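Local coordinates for G-protein alpha subunit Galpha7 (Naegleria fowleri, PDB 6NE6) that probably binds and hydrolyses GTP as the switching subunit of a heterotrimeric G protein, passing receptor signals to partners inside the cell, at residues T24-I32 and A305-L315; I127-F135 and S149-R157. All blocks are in the same frame, centred on the assembly; numbering follows the deposited sequence. Where two conformers were deposited one is given.

Contact 1: T24-I32 and A305-L315; sequences TIFKQMRLI and ALDKANLKERL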
ATOM      1  N   THR A  24      -4.477   2.627   0.446  1.00 14.77           N
ATOM      2  CA  THR A  24      -4.510   3.122   1.822  1.00 13.11           C
ATOM      3  C   THR A  24      -4.982   4.567   1.870  1.00 13.32           C
ATOM      4  O   THR A  24      -5.794   4.942   2.729  1.00 15.98           O
ATOM      5  CB  THR A  24      -3.120   3.018   2.461  1.00 16.31           C
ATOM      6  OG1 THR A  24      -2.608   1.701   2.252  1.00 20.26           O
ATOM      7  CG2 THR A  24      -3.196   3.304   3.970  1.00 18.68           C
ATOM      8  N   ILE A  25      -4.475   5.395   0.952  1.00 12.95           N
ATOM      9  CA  ILE A  25      -4.901   6.785   0.875  1.00 13.91           C
ATOM     10  C   ILE A  25      -6.403   6.865   0.667  1.00 14.41           C
ATOM     11  O   ILE A  25      -7.092   7.658   1.321  1.00 13.22           O
ATOM     12  CB  ILE A  25      -4.149   7.517  -0.251  1.00 13.66           C
ATOM     13  CG1 ILE A  25      -2.663   7.566   0.088  1.00 14.32           C
ATOM     14  CG2 ILE A  25      -4.707   8.915  -0.418  1.00 14.63           C
ATOM     15  CD1 ILE A  25      -1.834   8.308  -0.949  1.00 18.86           C
ATOM     16  N   PHE A  26      -6.928   6.065  -0.269  1.00 13.36           N
ATOM     17  CA  PHE A  26      -8.358   6.138  -0.558  1.00 12.75           C
ATOM     18  C   PHE A  26      -9.175   5.710   0.655  1.00 15.32           C
ATOM     19  O   PHE A  26     -10.174   6.348   0.996  1.00 11.82           O
ATOM     20  CB  PHE A  26      -8.731   5.286  -1.775  1.00 10.65           C
ATOM     21  CG  PHE A  26     -10.176   5.464  -2.188  1.00 10.78           C
ATOM     22  CD1 PHE A  26     -10.535   6.494  -3.035  1.00 14.29           C
ATOM     23  CD2 PHE A  26     -11.169   4.636  -1.694  1.00 16.15           C
ATOM     24  CE1 PHE A  26     -11.861   6.693  -3.398  1.00 15.06           C
ATOM     25  CE2 PHE A  26     -12.504   4.834  -2.055  1.00 17.33           C
ATOM     26  CZ  PHE A  26     -12.840   5.870  -2.909  1.00 16.46           C
ATOM     27  N   LYS A  27      -8.776   4.620   1.311  1.00 14.92           N
ATOM     28  CA  LYS A  27      -9.548   4.139   2.451  1.00 15.68           C
ATOM     29  C   LYS A  27      -9.494   5.121   3.611  1.00 16.32           C
ATOM     30  O   LYS A  27     -10.492   5.303   4.326  1.00 15.12           O
ATOM     31  CB  LYS A  27      -9.059   2.751   2.868  1.00 14.38           C
ATOM     32  CG  LYS A  27      -9.488   1.659   1.899  1.00 13.73           C
ATOM     33  CD  LYS A  27      -8.977   0.282   2.341  1.00 16.66           C
ATOM     34  CE  LYS A  27      -7.449   0.181   2.242  1.00 20.48           C
ATOM     35  NZ  LYS A  27      -7.000  -1.249   2.280  1.00 20.23           N
ATOM     36  N   GLN A  28      -8.349   5.775   3.814  1.00 11.48           N
ATOM     37  CA  GLN A  28      -8.278   6.800   4.849  1.00 14.49           C
ATOM     38  C   GLN A  28      -9.175   7.980   4.511  1.00 13.35           C
ATOM     39  O   GLN A  28      -9.813   8.558   5.403  1.00 15.09           O
ATOM     40  CB  GLN A  28      -6.840   7.270   5.041  1.00 16.93           C
ATOM     41  CG  GLN A  28      -5.933   6.217   5.628  1.00 18.26           C
ATOM     42  CD  GLN A  28      -6.092   6.038   7.135  1.00 17.40           C
ATOM     43  OE1 GLN A  28      -7.210   5.958   7.664  1.00 20.13           O
ATOM     44  NE2 GLN A  28      -4.966   5.967   7.836  1.00 15.45           N
ATOM     45  N   MET A  29      -9.241   8.348   3.226  1.00 11.51           N
ATOM     46  CA  MET A  29     -10.127   9.436   2.818  1.00 12.60           C
ATOM     47  C   MET A  29     -11.582   9.084   3.097  1.00 11.26           C
ATOM     48  O   MET A  29     -12.361   9.941   3.537  1.00 14.44           O
ATOM     49  CB  MET A  29      -9.927   9.761   1.334  1.00 15.33           C
ATOM     50  CG  MET A  29      -8.742  10.690   1.051  1.00 25.24           C
ATOM     51  SD  MET A  29      -9.029  12.382   1.601  1.00 27.11           S
ATOM     52  CE  MET A  29     -10.034  13.004   0.252  1.00 25.14           C
ATOM     53  N   ARG A  30     -11.968   7.828   2.852  1.00 12.25           N
ATOM     54  CA  ARG A  30     -13.309   7.383   3.234  1.00 14.84           C
ATOM     55  C   ARG A  30     -13.565   7.644   4.713  1.00 16.12           C
ATOM     56  O   ARG A  30     -14.645   8.122   5.094  1.00 14.79           O
ATOM     57  CB  ARG A  30     -13.495   5.892   2.922  1.00 10.70           C
ATOM     58  CG  ARG A  30     -13.669   5.576   1.441  1.00  9.83           C
ATOM     59  CD  ARG A  30     -14.124   4.120   1.224  1.00 14.87           C
ATOM     60  NE  ARG A  30     -15.311   3.796   2.021  1.00 14.32           N
ATOM     61  CZ  ARG A  30     -15.884   2.592   2.065  1.00 15.50           C
ATOM     62  NH1 ARG A  30     -15.403   1.585   1.341  1.00 17.21           N
ATOM     63  NH2 ARG A  30     -16.942   2.393   2.832  1.00 15.34           N
ATOM     64  N   LEU A  31     -12.586   7.320   5.568  1.00 13.02           N
ATOM     65  CA  LEU A  31     -12.780   7.496   7.002  1.00 14.99           C
ATOM     66  C   LEU A  31     -12.819   8.973   7.368  1.00 16.29           C
ATOM     67  O   LEU A  31     -13.653   9.390   8.181  1.00 19.24           O
ATOM     68  CB  LEU A  31     -11.679   6.767   7.780  1.00 16.79           C
ATOM     69  CG  LEU A  31     -11.656   5.250   7.550  1.00 14.10           C
ATOM     70  CD1 LEU A  31     -10.534   4.571   8.338  1.00 14.17           C
ATOM     71  CD2 LEU A  31     -13.009   4.638   7.920  1.00 18.94           C
ATOM     72  N   ILE A  32     -11.962   9.783   6.740  1.00 15.80           N
ATOM     73  CA  ILE A  32     -11.918  11.207   7.056  1.00 14.96           C
ATOM     74  C   ILE A  32     -13.255  11.868   6.764  1.00 15.75           C
ATOM     75  O   ILE A  32     -13.680  12.782   7.489  1.00 18.44           O
ATOM     76  CB  ILE A  32     -10.761  11.871   6.284  1.00 18.03           C
ATOM     77  CG1 ILE A  32      -9.415  11.414   6.861  1.00 17.75           C
ATOM     78  CG2 ILE A  32     -10.854  13.392   6.357  1.00 20.73           C
ATOM     79  CD1 ILE A  32      -8.246  11.715   5.931  1.00 19.44           C
ATOM     80  N   ALA A 305       0.521   7.225   4.662  1.00 12.99           N
ATOM     81  CA  ALA A 305      -0.925   7.096   4.514  1.00 15.88           C
ATOM     82  C   ALA A 305      -1.565   6.410   5.713  1.00 15.59           C
ATOM     83  O   ALA A 305      -2.724   6.685   6.033  1.00 14.71           O
ATOM     84  CB  ALA A 305      -1.256   6.329   3.229  1.00 17.52           C
ATOM     85  N   LEU A 306      -0.834   5.526   6.396  1.00 12.89           N
ATOM     86  CA  LEU A 306      -1.392   4.868   7.573  1.00 16.61           C
ATOM     87  C   LEU A 306      -1.546   5.826   8.747  1.00 15.76           C
ATOM     88  O   LEU A 306      -2.259   5.510   9.705  1.00 19.54           O
ATOM     89  CB  LEU A 306      -0.521   3.671   7.969  1.00 18.22           C
ATOM     90  CG  LEU A 306      -0.547   2.487   7.004  1.00 17.75           C
ATOM     91  CD1 LEU A 306       0.544   1.480   7.370  1.00 22.91           C
ATOM     92  CD2 LEU A 306      -1.916   1.801   7.064  1.00 17.23           C
ATOM     93  N   ASP A 307      -0.902   6.991   8.689  1.00 15.18           N
ATOM     94  CA  ASP A 307      -1.050   8.026   9.716  1.00 15.97           C
ATOM     95  C   ASP A 307      -2.132   8.991   9.250  1.00 18.71           C
ATOM     96  O   ASP A 307      -1.869   9.897   8.451  1.00 20.18           O
ATOM     97  CB  ASP A 307       0.281   8.743   9.944  1.00 18.07           C
ATOM     98  CG  ASP A 307       0.200   9.822  11.028  1.00 26.98           C
ATOM     99  OD1 ASP A 307      -0.903  10.311  11.336  1.00 25.34           O
ATOM    100  OD2 ASP A 307       1.258  10.192  11.571  1.00 30.48           O
ATOM    101  N   LYS A 308      -3.350   8.816   9.768  1.00 18.82           N
ATOM    102  CA  LYS A 308      -4.475   9.571   9.221  1.00 22.05           C
ATOM    103  C   LYS A 308      -4.276  11.072   9.401  1.00 15.86           C
ATOM    104  O   LYS A 308      -4.584  11.854   8.495  1.00 20.88           O
ATOM    105  CB  LYS A 308      -5.786   9.109   9.859  1.00 23.50           C
ATOM    106  CG  LYS A 308      -7.002   9.900   9.391  1.00 24.35           C
ATOM    107  CD  LYS A 308      -8.191   9.655  10.302  1.00 32.95           C
ATOM    108  CE  LYS A 308      -8.877   8.350   9.969  1.00 41.96           C
ATOM    109  NZ  LYS A 308      -8.236   7.174  10.619  1.00 41.71           N
ATOM    110  N   ALA A 309      -3.726  11.495  10.549  1.00 18.39           N
ATOM    111  CA  ALA A 309      -3.499  12.921  10.775  1.00 19.47           C
ATOM    112  C   ALA A 309      -2.465  13.485   9.807  1.00 19.79           C
ATOM    113  O   ALA A 309      -2.621  14.608   9.317  1.00 22.30           O
ATOM    114  CB  ALA A 309      -3.069  13.173  12.221  1.00 27.13           C
ATOM    115  N   ASN A 310      -1.397  12.729   9.530  1.00 19.01           N
ATOM    116  CA  ASN A 310      -0.390  13.187   8.574  1.00 21.82           C
ATOM    117  C   ASN A 310      -0.964  13.239   7.167  1.00 18.79           C
ATOM    118  O   ASN A 310      -0.699  14.187   6.418  1.00 19.42           O
ATOM    119  CB  ASN A 310       0.840  12.270   8.611  1.00 22.31           C
ATOM    120  CG  ASN A 310       1.933  12.688   7.615  1.00 21.92           C
ATOM    121  OD1 ASN A 310       2.247  11.960   6.661  1.00 24.34           O
ATOM    122  ND2 ASN A 310       2.526  13.852   7.842  1.00 27.40           N
ATOM    123  N   LEU A 311      -1.744  12.225   6.792  1.00 17.22           N
ATOM    124  CA  LEU A 311      -2.322  12.201   5.454  1.00 18.04           C
ATOM    125  C   LEU A 311      -3.266  13.377   5.262  1.00 20.05           C
ATOM    126  O   LEU A 311      -3.249  14.032   4.215  1.00 17.84           O
ATOM    127  CB  LEU A 311      -3.040  10.881   5.217  1.00 20.45           C
ATOM    128  CG  LEU A 311      -3.689  10.721   3.841  1.00 24.70           C
ATOM    129  CD1 LEU A 311      -2.666  10.839   2.707  1.00 23.80           C
ATOM    130  CD2 LEU A 311      -4.417   9.405   3.770  1.00 24.31           C
ATOM    131  N   LYS A 312      -4.097  13.657   6.271  1.00 19.14           N
ATOM    132  CA  LYS A 312      -4.991  14.811   6.211  1.00 20.90           C
ATOM    133  C   LYS A 312      -4.217  16.096   5.960  1.00 23.14           C
ATOM    134  O   LYS A 312      -4.617  16.925   5.133  1.00 26.41           O
ATOM    135  CB  LYS A 312      -5.784  14.908   7.514  1.00 25.73           C
ATOM    136  CG  LYS A 312      -7.286  14.847   7.361  1.00 40.02           C
ATOM    137  CD  LYS A 312      -7.957  14.571   8.704  1.00 44.25           C
ATOM    138  CE  LYS A 312      -7.579  15.619   9.741  1.00 45.94           C
ATOM    139  NZ  LYS A 312      -8.235  15.375  11.063  1.00 51.59           N
ATOM    140  N   GLU A 313      -3.107  16.280   6.673  1.00 19.03           N
ATOM    141  CA  GLU A 313      -2.314  17.494   6.541  1.00 18.05           C
ATOM    142  C   GLU A 313      -1.737  17.619   5.137  1.00 20.10           C
ATOM    143  O   GLU A 313      -1.791  18.695   4.521  1.00 18.22           O
ATOM    144  CB  GLU A 313      -1.209  17.489   7.599  1.00 22.28           C
ATOM    145  CG  GLU A 313      -0.250  18.658   7.544  1.00 35.42           C
ATOM    146  CD  GLU A 313       0.746  18.611   8.683  1.00 43.76           C
ATOM    147  OE1 GLU A 313       0.323  18.326   9.822  1.00 48.31           O
ATOM    148  OE2 GLU A 313       1.951  18.834   8.438  1.00 50.67           O
ATOM    149  N   ARG A 314      -1.178  16.525   4.612  1.00 18.57           N
ATOM    150  CA  ARG A 314      -0.598  16.569   3.276  1.00 20.20           C
ATOM    151  C   ARG A 314      -1.672  16.772   2.216  1.00 15.30           C
ATOM    152  O   ARG A 314      -1.455  17.496   1.236  1.00 17.41           O
ATOM    153  CB  ARG A 314       0.186  15.285   3.000  1.00 22.96           C
ATOM    154  CG  ARG A 314       1.365  15.056   3.936  1.00 21.48           C
ATOM    155  CD  ARG A 314       2.572  15.949   3.612  1.00 25.49           C
ATOM    156  NE  ARG A 314       3.583  15.798   4.657  1.00 29.47           N
ATOM    157  CZ  ARG A 314       3.614  16.533   5.765  1.00 36.71           C
ATOM    158  NH1 ARG A 314       2.712  17.485   5.943  1.00 27.54           N
ATOM    159  NH2 ARG A 314       4.544  16.328   6.686  1.00 38.34           N
ATOM    160  N   LEU A 315      -2.845  16.157   2.396  1.00 17.83           N
ATOM    161  CA  LEU A 315      -3.888  16.311   1.386  1.00 19.02           C
ATOM    162  C   LEU A 315      -4.447  17.727   1.389  1.00 20.10           C
ATOM    163  O   LEU A 315      -4.807  18.250   0.327  1.00 18.85           O
ATOM    164  CB  LEU A 315      -5.001  15.286   1.606  1.00 19.78           C
ATOM    165  CG  LEU A 315      -4.541  13.852   1.306  1.00 28.06           C
ATOM    166  CD1 LEU A 315      -5.623  12.841   1.656  1.00 32.70           C
ATOM    167  CD2 LEU A 315      -4.102  13.688  -0.142  1.00 26.59           C
TER

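Contact 2: I127-F135 and S149-R157; sequences IEDSASYYF and SEEDVVRAR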
ATOM      1  N   ILE A 127       6.294 -10.489   1.537  1.00 17.81           N
ATOM      2  CA  ILE A 127       5.500 -10.436   2.760  1.00 21.14           C
ATOM      3  C   ILE A 127       4.803  -9.083   2.817  1.00 17.55           C
ATOM      4  O   ILE A 127       5.448  -8.045   2.646  1.00 18.98           O
ATOM      5  CB  ILE A 127       6.395 -10.626   3.996  1.00 19.47           C
ATOM      6  CG1 ILE A 127       7.085 -11.988   3.949  1.00 24.37           C
ATOM      7  CG2 ILE A 127       5.589 -10.510   5.279  1.00 21.90           C
ATOM      8  CD1 ILE A 127       8.169 -12.124   4.970  1.00 25.41           C
ATOM      9  N   GLU A 128       3.493  -9.093   3.055  1.00 15.81           N
ATOM     10  CA  GLU A 128       2.740  -7.845   3.102  1.00 17.86           C
ATOM     11  C   GLU A 128       3.273  -6.944   4.207  1.00 18.07           C
ATOM     12  O   GLU A 128       3.740  -7.418   5.247  1.00 18.28           O
ATOM     13  CB  GLU A 128       1.253  -8.117   3.345  1.00 16.49           C
ATOM     14  CG  GLU A 128       0.592  -8.939   2.252  1.00 19.84           C
ATOM     15  CD  GLU A 128       0.453  -8.168   0.949  1.00 22.79           C
ATOM     16  OE1 GLU A 128       0.177  -6.951   1.013  1.00 22.05           O
ATOM     17  OE2 GLU A 128       0.624  -8.775  -0.128  1.00 23.37           O
ATOM     18  N   ASP A 129       3.173  -5.624   3.988  1.00 17.12           N
ATOM     19  CA  ASP A 129       3.580  -4.675   5.026  1.00 14.95           C
ATOM     20  C   ASP A 129       2.844  -4.927   6.341  1.00 14.92           C
ATOM     21  O   ASP A 129       3.422  -4.762   7.421  1.00 18.75           O
ATOM     22  CB  ASP A 129       3.330  -3.229   4.582  1.00 14.66           C
ATOM     23  CG  ASP A 129       4.306  -2.755   3.525  1.00 25.21           C
ATOM     24  OD1 ASP A 129       5.319  -3.435   3.266  1.00 24.32           O
ATOM     25  OD2 ASP A 129       4.050  -1.676   2.963  1.00 29.18           O
ATOM     26  N   SER A 130       1.569  -5.314   6.267  1.00 18.00           N
ATOM     27  CA  SER A 130       0.715  -5.485   7.435  1.00 18.93           C
ATOM     28  C   SER A 130       0.864  -6.847   8.101  1.00 20.11           C
ATOM     29  O   SER A 130       0.102  -7.138   9.020  1.00 15.59           O
ATOM     30  CB  SER A 130      -0.758  -5.278   7.051  1.00 21.55           C
ATOM     31  OG  SER A 130      -1.124  -6.130   5.973  1.00 29.48           O
ATOM     32  N   ALA A 131       1.818  -7.679   7.680  1.00 14.66           N
ATOM     33  CA  ALA A 131       1.871  -9.048   8.191  1.00 11.89           C
ATOM     34  C   ALA A 131       2.024  -9.090   9.710  1.00 12.32           C
ATOM     35  O   ALA A 131       1.298  -9.826  10.385  1.00 14.70           O
ATOM     36  CB  ALA A 131       2.995  -9.821   7.511  1.00 14.01           C
ATOM     37  N   SER A 132       2.975  -8.328  10.272  1.00 12.51           N
ATOM     38  CA  SER A 132       3.171  -8.414  11.715  0.62 13.45           C
ATOM     39  C   SER A 132       1.968  -7.872  12.476  1.00 15.87           C
ATOM     40  O   SER A 132       1.632  -8.402  13.541  1.00 14.70           O
ATOM     41  CB  SER A 132       4.450  -7.682  12.140  0.62 19.06           C
ATOM     42  OG  SER A 132       4.308  -6.279  12.024  0.62 16.31           O
ATOM     43  N   TYR A 133       1.313  -6.840  11.949  1.00 15.30           N
ATOM     44  CA  TYR A 133       0.103  -6.319  12.570  1.00 15.18           C
ATOM     45  C   TYR A 133      -0.938  -7.418  12.736  1.00 11.92           C
ATOM     46  O   TYR A 133      -1.498  -7.606  13.825  1.00 13.53           O
ATOM     47  CB  TYR A 133      -0.453  -5.169  11.720  1.00 12.83           C
ATOM     48  CG  TYR A 133      -1.850  -4.749  12.143  1.00 14.60           C
ATOM     49  CD1 TYR A 133      -2.046  -3.785  13.122  1.00 16.83           C
ATOM     50  CD2 TYR A 133      -2.971  -5.334  11.561  1.00 13.96           C
ATOM     51  CE1 TYR A 133      -3.331  -3.415  13.513  1.00 17.84           C
ATOM     52  CE2 TYR A 133      -4.250  -4.973  11.942  1.00 15.94           C
ATOM     53  CZ  TYR A 133      -4.425  -4.014  12.915  1.00 17.61           C
ATOM     54  OH  TYR A 133      -5.698  -3.657  13.288  1.00 17.39           O
ATOM     55  N   TYR A 134      -1.218  -8.159  11.662  1.00 11.38           N
ATOM     56  CA  TYR A 134      -2.251  -9.180  11.778  1.00 12.37           C
ATOM     57  C   TYR A 134      -1.807 -10.297  12.720  1.00 12.75           C
ATOM     58  O   TYR A 134      -2.585 -10.735  13.582  1.00 13.55           O
ATOM     59  CB  TYR A 134      -2.625  -9.729  10.396  1.00 10.89           C
ATOM     60  CG  TYR A 134      -3.378  -8.757   9.505  1.00 12.14           C
ATOM     61  CD1 TYR A 134      -4.520  -8.092   9.961  1.00 12.74           C
ATOM     62  CD2 TYR A 134      -2.947  -8.506   8.210  1.00 16.48           C
ATOM     63  CE1 TYR A 134      -5.218  -7.209   9.139  1.00 15.46           C
ATOM     64  CE2 TYR A 134      -3.630  -7.630   7.385  1.00 19.26           C
ATOM     65  CZ  TYR A 134      -4.766  -6.990   7.851  1.00 17.80           C
ATOM     66  OH  TYR A 134      -5.448  -6.106   7.027  1.00 17.27           O
ATOM     67  N   PHE A 135      -0.551 -10.742  12.605  1.00 12.02           N
ATOM     68  CA  PHE A 135      -0.069 -11.804  13.484  1.00 11.68           C
ATOM     69  C   PHE A 135      -0.139 -11.381  14.948  1.00 12.92           C
ATOM     70  O   PHE A 135      -0.522 -12.175  15.822  1.00 15.28           O
ATOM     71  CB  PHE A 135       1.378 -12.176  13.153  1.00 11.97           C
ATOM     72  CG  PHE A 135       1.578 -12.902  11.842  1.00 10.89           C
ATOM     73  CD1 PHE A 135       0.665 -13.831  11.366  1.00 11.53           C
ATOM     74  CD2 PHE A 135       2.744 -12.679  11.108  1.00 15.91           C
ATOM     75  CE1 PHE A 135       0.907 -14.513  10.166  1.00 12.86           C
ATOM     76  CE2 PHE A 135       2.989 -13.354   9.918  1.00 13.41           C
ATOM     77  CZ  PHE A 135       2.081 -14.274   9.448  1.00 12.81           C
ATOM     78  N   SER A 149     -11.996  -4.880  12.180  1.00 17.50           N
ATOM     79  CA  SER A 149     -12.001  -3.505  12.634  1.00 17.73           C
ATOM     80  C   SER A 149     -11.713  -2.563  11.476  1.00 15.36           C
ATOM     81  O   SER A 149     -11.250  -2.959  10.399  1.00 15.59           O
ATOM     82  CB  SER A 149     -10.951  -3.281  13.725  1.00 18.76           C
ATOM     83  OG  SER A 149      -9.635  -3.435  13.195  1.00 17.13           O
ATOM     84  N   GLU A 150     -11.994  -1.291  11.725  1.00 19.05           N
ATOM     85  CA  GLU A 150     -11.618  -0.232  10.803  1.00 21.48           C
ATOM     86  C   GLU A 150     -10.151  -0.341  10.402  1.00 16.95           C
ATOM     87  O   GLU A 150      -9.816  -0.333   9.213  1.00 16.82           O
ATOM     88  CB  GLU A 150     -11.910   1.102  11.485  1.00 25.75           C
ATOM     89  CG  GLU A 150     -12.023   2.280  10.594  1.00 32.30           C
ATOM     90  CD  GLU A 150     -12.576   3.461  11.361  1.00 27.42           C
ATOM     91  OE1 GLU A 150     -11.788   4.125  12.066  1.00 25.40           O
ATOM     92  OE2 GLU A 150     -13.804   3.686  11.302  1.00 28.78           O
ATOM     93  N   GLU A 151      -9.257  -0.468  11.391  1.00 19.16           N
ATOM     94  CA  GLU A 151      -7.833  -0.534  11.079  1.00 16.91           C
ATOM     95  C   GLU A 151      -7.488  -1.815  10.322  1.00 16.56           C
ATOM     96  O   GLU A 151      -6.643  -1.799   9.415  1.00 15.22           O
ATOM     97  CB  GLU A 151      -7.007  -0.424  12.365  1.00 17.34           C
ATOM     98  CG  GLU A 151      -5.504  -0.452  12.114  1.00 19.90           C
ATOM     99  CD  GLU A 151      -4.688  -0.193  13.361  1.00 26.75           C
ATOM    100  OE1 GLU A 151      -5.283  -0.144  14.457  1.00 29.54           O
ATOM    101  OE2 GLU A 151      -3.451  -0.039  13.241  1.00 28.31           O
ATOM    102  N   ASP A 152      -8.148  -2.927  10.655  1.00 13.93           N
ATOM    103  CA  ASP A 152      -7.955  -4.162   9.889  1.00 13.77           C
ATOM    104  C   ASP A 152      -8.194  -3.943   8.402  1.00 17.36           C
ATOM    105  O   ASP A 152      -7.445  -4.453   7.561  1.00 15.22           O
ATOM    106  CB  ASP A 152      -8.899  -5.263  10.369  1.00 14.32           C
ATOM    107  CG  ASP A 152      -8.571  -5.779  11.760  1.00 17.12           C
ATOM    108  OD1 ASP A 152      -7.521  -5.423  12.367  1.00 16.92           O
ATOM    109  OD2 ASP A 152      -9.404  -6.566  12.249  1.00 17.02           O
ATOM    110  N   VAL A 153      -9.246  -3.191   8.061  1.00 13.56           N
ATOM    111  CA  VAL A 153      -9.613  -2.999   6.660  1.00 14.09           C
ATOM    112  C   VAL A 153      -8.623  -2.066   5.966  1.00 13.50           C
ATOM    113  O   VAL A 153      -8.201  -2.318   4.831  1.00 14.53           O
ATOM    114  CB  VAL A 153     -11.055  -2.473   6.547  1.00 14.76           C
ATOM    115  CG1 VAL A 153     -11.381  -2.126   5.074  1.00 14.58           C
ATOM    116  CG2 VAL A 153     -12.059  -3.500   7.087  1.00 16.07           C
ATOM    117  N   VAL A 154      -8.247  -0.980   6.632  1.00 14.51           N
ATOM    118  CA  VAL A 154      -7.278  -0.036   6.073  1.00 14.15           C
ATOM    119  C   VAL A 154      -5.975  -0.749   5.740  1.00 16.13           C
ATOM    120  O   VAL A 154      -5.336  -0.464   4.724  1.00 19.19           O
ATOM    121  CB  VAL A 154      -7.052   1.123   7.058  1.00 13.49           C
ATOM    122  CG1 VAL A 154      -5.897   2.031   6.613  1.00 18.15           C
ATOM    123  CG2 VAL A 154      -8.336   1.937   7.223  1.00 16.95           C
ATOM    124  N   ARG A 155      -5.576  -1.701   6.575  1.00 16.38           N
ATOM    125  CA  ARG A 155      -4.306  -2.391   6.381  1.00 18.64           C
ATOM    126  C   ARG A 155      -4.377  -3.548   5.388  1.00 20.01           C
ATOM    127  O   ARG A 155      -3.329  -4.101   5.042  1.00 22.08           O
ATOM    128  CB  ARG A 155      -3.801  -2.898   7.730  1.00 18.62           C
ATOM    129  CG  ARG A 155      -3.274  -1.791   8.619  1.00 20.92           C
ATOM    130  CD  ARG A 155      -2.598  -2.376   9.822  1.00 23.09           C
ATOM    131  NE  ARG A 155      -2.079  -1.371  10.742  1.00 22.83           N
ATOM    132  CZ  ARG A 155      -0.803  -1.000  10.808  1.00 27.66           C
ATOM    133  NH1 ARG A 155       0.097  -1.543   9.997  1.00 28.34           N
ATOM    134  NH2 ARG A 155      -0.426  -0.099  11.700  1.00 31.98           N
ATOM    135  N   ALA A 156      -5.562  -3.924   4.923  1.00 14.18           N
ATOM    136  CA  ALA A 156      -5.714  -5.050   4.011  1.00 14.76           C
ATOM    137  C   ALA A 156      -5.572  -4.568   2.575  1.00 23.97           C
ATOM    138  O   ALA A 156      -6.376  -3.755   2.109  1.00 28.40           O
ATOM    139  CB  ALA A 156      -7.072  -5.713   4.202  1.00 19.56           C
ATOM    140  N   ARG A 157      -4.582  -5.100   1.864  1.00 15.80           N
ATOM    141  CA  ARG A 157      -4.293  -4.665   0.494  1.00 20.41           C
ATOM    142  C   ARG A 157      -5.209  -5.432  -0.454  1.00 17.71           C
ATOM    143  O   ARG A 157      -4.890  -6.525  -0.909  1.00 22.44           O
ATOM    144  CB  ARG A 157      -2.821  -4.887   0.168  1.00 21.15           C
ATOM    145  CG  ARG A 157      -2.333  -4.205  -1.123  1.00 21.17           C
ATOM    146  CD  ARG A 157      -0.844  -4.402  -1.326  1.00 19.39           C
ATOM    147  NE  ARG A 157      -0.499  -5.809  -1.502  1.00 18.95           N
ATOM    148  CZ  ARG A 157      -0.507  -6.429  -2.675  1.00 20.86           C
ATOM    149  NH1 ARG A 157      -0.829  -5.750  -3.775  1.00 23.98           N
ATOM    150  NH2 ARG A 157      -0.194  -7.716  -2.746  1.00 22.69           N
TER
HETATM  151  O   HOH W   1      -2.139  -6.545   2.996  1.00 26.42           O
HETATM  152  O   HOH W   2      -8.271  -2.980  15.421  1.00 24.94           O

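Contact 1: T24-I32 and A305-L315
Lys-308, Gln-28 and Ile-32 carry this contact. The Lys-308 chain leaves its helix with CG anti to the backbone N (chi1 177°), runs past Ile-32 in the opposite direction (CG to Ile-32 CG1 3.8 Å), then bends at its last two torsions, which turns CE onto Leu-31 CB and lets NZ give a weak hydrogen bond of 3.4 Å to Gln-28 OE1. The other end of that amide does more: Gln-28 NE2 donates to Ala-305 O at 3.0 Å (N-H...O 158°), in the carbonyl plane and on a lone pair. The NE2 bond, with the weak one at OE1, sets which way round the amide lies, while Gln-28 CB rests on Leu-311 CD2 at 3.5 Å. Ile-32 CD1 lies 3.6 Å from Lys-312 CG. Nearer the start of helix 24-32, Ala-305 CB sits against both Thr-24 CG2 and Ile-25 CG1, 3.7 Å from each. The axes of 24-32 and 308-315 come within 10.5 Å and cross at -92°. The contact belongs to the Ras-like fold: the helix after the probable P-loop packs across the C-terminal helix and the loop before it, probably the guanine-binding loop of relatives, where Asn-248 OD1 accepts from Ala-305 N.

Contact 2: I127-F135 and S149-R157
Arg-155 lies flat on the ring of Tyr-133, its guanidinium plane only 10° from the ring plane. The chain, extended from CG to NE, carries CD over the middle of the ring face, a CH-pi contact of 3.4 Å to the ring centroid. Glu-151, four residues earlier, steadies the arginine, its OE2 accepting from Arg-155 NE at 3.1 Å in a salt bridge. At the edge of the same ring, Tyr-133 OH donates to Asp-152 OD1 (2.7 Å), and the carboxylate stands steeply to the ring, 74° between planes. Asp-152 also closes a capping box with Ser-149, and its OD2 is held by Arg-140 and Tyr-146. Next along, Tyr-134 OH donates to Asp-152 O at 2.6 Å, in the carbonyl plane. Both tyrosines belong to the alpha-helical domain that G-protein alpha subunits insert into the Ras-like fold; 149-157 holds the last helix of that domain and the start of the chain leading back, probably into the first switch region, where Arg-157 is probably the arginine that assists GTP hydrolysis in relatives. It binds Glu-128 side-on: NE to OE1 at 2.8 Å and NH2 to OE2 at 2.9 Å, each on a syn lone pair, with carboxylate and guanidinium 9° from coplanar. Water 1 donates to Glu-128 OE1 at 3.1 Å and accepts from Arg-157 N. Arg-157 NH1 hydrogen-bonds Gly-18 O.

How the contacts relate
The centres of the two contacts are about 16 Å apart, and helix 24-32 joins them: Thr-24, Gln-28 and Leu-31 serve contact 1 and also touch Val-154 of contact 2. Lys-27 adds a link of its own, NZ probably hydrogen-bonding Val-153 O at 3.0 Å, and Leu-31 CD1 packs on Glu-150 CG at 3.5 Å. In sequence both segments of contact 2 fall between those of contact 1, consistent with a helical domain inserted into the Ras-like part. Contact 1 lies within that part; contact 2 lies in the helical domain and reaches, through Arg-157, into the returning chain. As in relatives, the nucleotide would sit between the two domains, near both contacts; none is bound in this model.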